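Long-range contact in ABC transporter, substrate-binding protein (Clostridium perfringens, PDB 4EDP), which probably captures a small solute outside the membrane and delivers it to an ABC transporter for uptake into the cell: residues A[106-111]-A[130-135]. Numbering follows the deposited sequence.
Sequences FDKLDY and AGYGPA. With ACT (acetate ion), chain H.
Tyr132 lays its ring along the backbone of residues 106-108, with Lys108 over one face and the carbonyl oxygen of Phe106 at the edge, in the ring plane. The Lys108 CA lies 4.1 Å from the centroid of the Tyr132 ring in an off-centre CH-pi contact, and its CB rests near CE2. Tyrosine suits the place because its flat ring packs against backbone while its hydroxyl is left for a polar partner: Tyr132 OH donates a hydrogen bond of 2.6 Å to O of an acetate ion, probably from the crystallisation liquor, that Lys271 also binds.

With CG anti to the backbone N (chi1 -174°), the long aliphatic chain of exposed Lys108 runs beside Gly131, its CG 3.4 Å from Gly131 O, and bends only at its amino end. Gly131, the first residue after helix 125-130 to leave helical angles, has positive phi (98°), where a side chain would be jammed against the carbonyl oxygen of Ala130. Its own carbonyl oxygen is gripped twice: Leu109 N donates a bond of 2.9 Å to Gly131 O, nearly along the C=O axis, and a water bridges Gly131 O to Leu109 O.

Tyr111 closes the other end. Its OH donates to Tyr132 O at 2.6 Å, also nearly along the C=O axis, so a side chain supplies a donor to a backbone carbonyl. Pro134, which brings no N-H, offers its ring instead: CB lies 3.4 Å from Tyr111 OH, and CD meets Leu109 CD1 at 3.9 Å as the two apolar side chains cross at about a right angle. Buried Leu109 suits this spot, its branched apolar end meeting Pro134 and Tyr280.

Within the alpha/beta fold of a bacterial extracellular solute-binding protein, the contact joins the loop after helix 94-103 to the link between helix 125-130 and strand 135-145. Leu109 and Pro134 pack on helix 276-286, whose Lys276 forms a salt bridge with Asp107, while backbone hydrogen bonds between Asp107 and Ile269 and between Pro134 and Ile267 tie both segments to strand 262-269.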
loop_
_atom_site.group_PDB
_atom_site.type_symbol
_atom_site.label_atom_id
_atom_site.label_comp_id
_atom_site.label_asym_id
_atom_site.label_seq_id
_atom_site.Cartn_x
_atom_site.Cartn_y
_atom_site.Cartn_z
ATOM N N PHE A 106 -3.872 10.684 -16.645
ATOM C CA PHE A 106 -4.661 11.285 -15.576
ATOM C C PHE A 106 -4.510 12.794 -15.459
ATOM O O PHE A 106 -3.454 13.348 -15.728
ATOM C CB PHE A 106 -4.266 10.683 -14.218
ATOM C CG PHE A 106 -4.349 9.181 -14.156
ATOM C CD1 PHE A 106 -5.472 8.518 -14.622
ATOM C CD2 PHE A 106 -3.360 8.445 -13.526
ATOM C CE1 PHE A 106 -5.563 7.141 -14.544
ATOM C CE2 PHE A 106 -3.451 7.056 -13.436
ATOM C CZ PHE A 106 -4.557 6.411 -13.943
ATOM N N ASP A 107 -5.569 13.446 -15.012
ATOM C CA ASP A 107 -5.524 14.883 -14.828
ATOM C C ASP A 107 -4.880 15.349 -13.535
ATOM O O ASP A 107 -5.037 14.704 -12.491
ATOM C CB ASP A 107 -6.948 15.455 -14.705
ATOM C CG ASP A 107 -7.595 15.798 -16.020
ATOM O OD1 ASP A 107 -6.971 15.668 -17.097
ATOM O OD2 ASP A 107 -8.752 16.260 -15.943
ATOM N N LYS A 108 -4.151 16.464 -13.595
ATOM C CA LYS A 108 -3.607 17.075 -12.381
ATOM C C LYS A 108 -4.889 17.674 -11.784
ATOM O O LYS A 108 -5.612 18.397 -12.470
ATOM C CB LYS A 108 -2.559 18.141 -12.706
ATOM C CG LYS A 108 -1.850 18.731 -11.487
ATOM C CD LYS A 108 -0.917 19.857 -11.901
ATOM C CE LYS A 108 -0.193 20.499 -10.718
ATOM N NZ LYS A 108 0.799 19.592 -10.090
ATOM N N LEU A 109 -5.180 17.379 -10.523
ATOM C CA LEU A 109 -6.454 17.789 -9.927
ATOM C C LEU A 109 -6.563 19.153 -9.282
ATOM O O LEU A 109 -5.621 19.643 -8.673
ATOM C CB LEU A 109 -6.878 16.744 -8.911
ATOM C CG LEU A 109 -7.028 15.299 -9.409
ATOM C CD1 LEU A 109 -7.535 14.425 -8.251
ATOM C CD2 LEU A 109 -7.979 15.219 -10.618
ATOM N N ASP A 110 -7.740 19.748 -9.440
ATOM C CA ASP A 110 -8.058 21.026 -8.827
ATOM C C ASP A 110 -8.643 20.674 -7.470
ATOM O O ASP A 110 -9.812 20.338 -7.352
ATOM C CB ASP A 110 -9.047 21.796 -9.680
ATOM C CG ASP A 110 -9.470 23.100 -9.051
ATOM O OD1 ASP A 110 -9.027 23.410 -7.924
ATOM O OD2 ASP A 110 -10.261 23.813 -9.697
ATOM N N TYR A 111 -7.808 20.728 -6.439
ATOM C CA TYR A 111 -8.254 20.371 -5.101
ATOM C C TYR A 111 -9.267 21.338 -4.481
ATOM O O TYR A 111 -9.813 21.048 -3.408
ATOM C CB TYR A 111 -7.058 20.092 -4.160
ATOM C CG TYR A 111 -6.514 18.692 -4.331
ATOM C CD1 TYR A 111 -5.543 18.402 -5.277
ATOM C CD2 TYR A 111 -7.043 17.638 -3.594
ATOM C CE1 TYR A 111 -5.080 17.105 -5.449
ATOM C CE2 TYR A 111 -6.584 16.366 -3.743
ATOM C CZ TYR A 111 -5.615 16.089 -4.677
ATOM O OH TYR A 111 -5.169 14.780 -4.790
ATOM N N ALA A 130 1.514 15.895 -4.365
ATOM C CA ALA A 130 1.997 15.377 -5.655
ATOM C C ALA A 130 1.150 15.928 -6.796
ATOM O O ALA A 130 1.637 16.083 -7.923
ATOM C CB ALA A 130 2.068 13.855 -5.673
ATOM N N GLY A 131 -0.111 16.228 -6.498
ATOM C CA GLY A 131 -0.982 16.915 -7.442
ATOM C C GLY A 131 -1.955 16.130 -8.283
ATOM O O GLY A 131 -2.812 16.720 -8.936
ATOM N N TYR A 132 -1.822 14.813 -8.293
ATOM C CA TYR A 132 -2.740 13.964 -9.031
ATOM C C TYR A 132 -3.725 13.308 -8.043
ATOM O O TYR A 132 -4.111 13.932 -7.048
ATOM C CB TYR A 132 -1.965 12.986 -9.918
ATOM C CG TYR A 132 -1.199 13.714 -11.005
ATOM C CD1 TYR A 132 0.038 14.289 -10.745
ATOM C CD2 TYR A 132 -1.726 13.852 -12.283
ATOM C CE1 TYR A 132 0.724 14.992 -11.727
ATOM C CE2 TYR A 132 -1.048 14.542 -13.269
ATOM C CZ TYR A 132 0.187 15.101 -12.981
ATOM O OH TYR A 132 0.873 15.788 -13.963
ATOM N N GLY A 133 -4.158 12.086 -8.321
ATOM C CA GLY A 133 -5.133 11.429 -7.486
ATOM C C GLY A 133 -4.733 11.237 -6.044
ATOM O O GLY A 133 -3.618 10.843 -5.766
ATOM N N PRO A 134 -5.661 11.488 -5.115
ATOM C CA PRO A 134 -5.305 11.336 -3.704
ATOM C C PRO A 134 -5.424 9.908 -3.193
ATOM O O PRO A 134 -6.168 9.088 -3.771
ATOM C CB PRO A 134 -6.369 12.184 -2.992
ATOM C CG PRO A 134 -7.572 12.068 -3.865
ATOM C CD PRO A 134 -7.046 11.949 -5.288
ATOM N N ALA A 135 -4.688 9.602 -2.129
ATOM C CA ALA A 135 -4.860 8.310 -1.458
ATOM C C ALA A 135 -6.238 8.305 -0.821
ATOM O O ALA A 135 -6.624 9.301 -0.238
ATOM C CB ALA A 135 -3.837 8.126 -0.344
HETATM C C ACT H . 0.747 14.882 -17.218
HETATM O O ACT H . 0.011 15.503 -16.423
HETATM O OXT ACT H . 0.354 14.871 -18.403
HETATM C CH3 ACT H . 2.017 14.198 -16.792
HETATM O O HOH W 1 -2.844 19.430 -8.254
#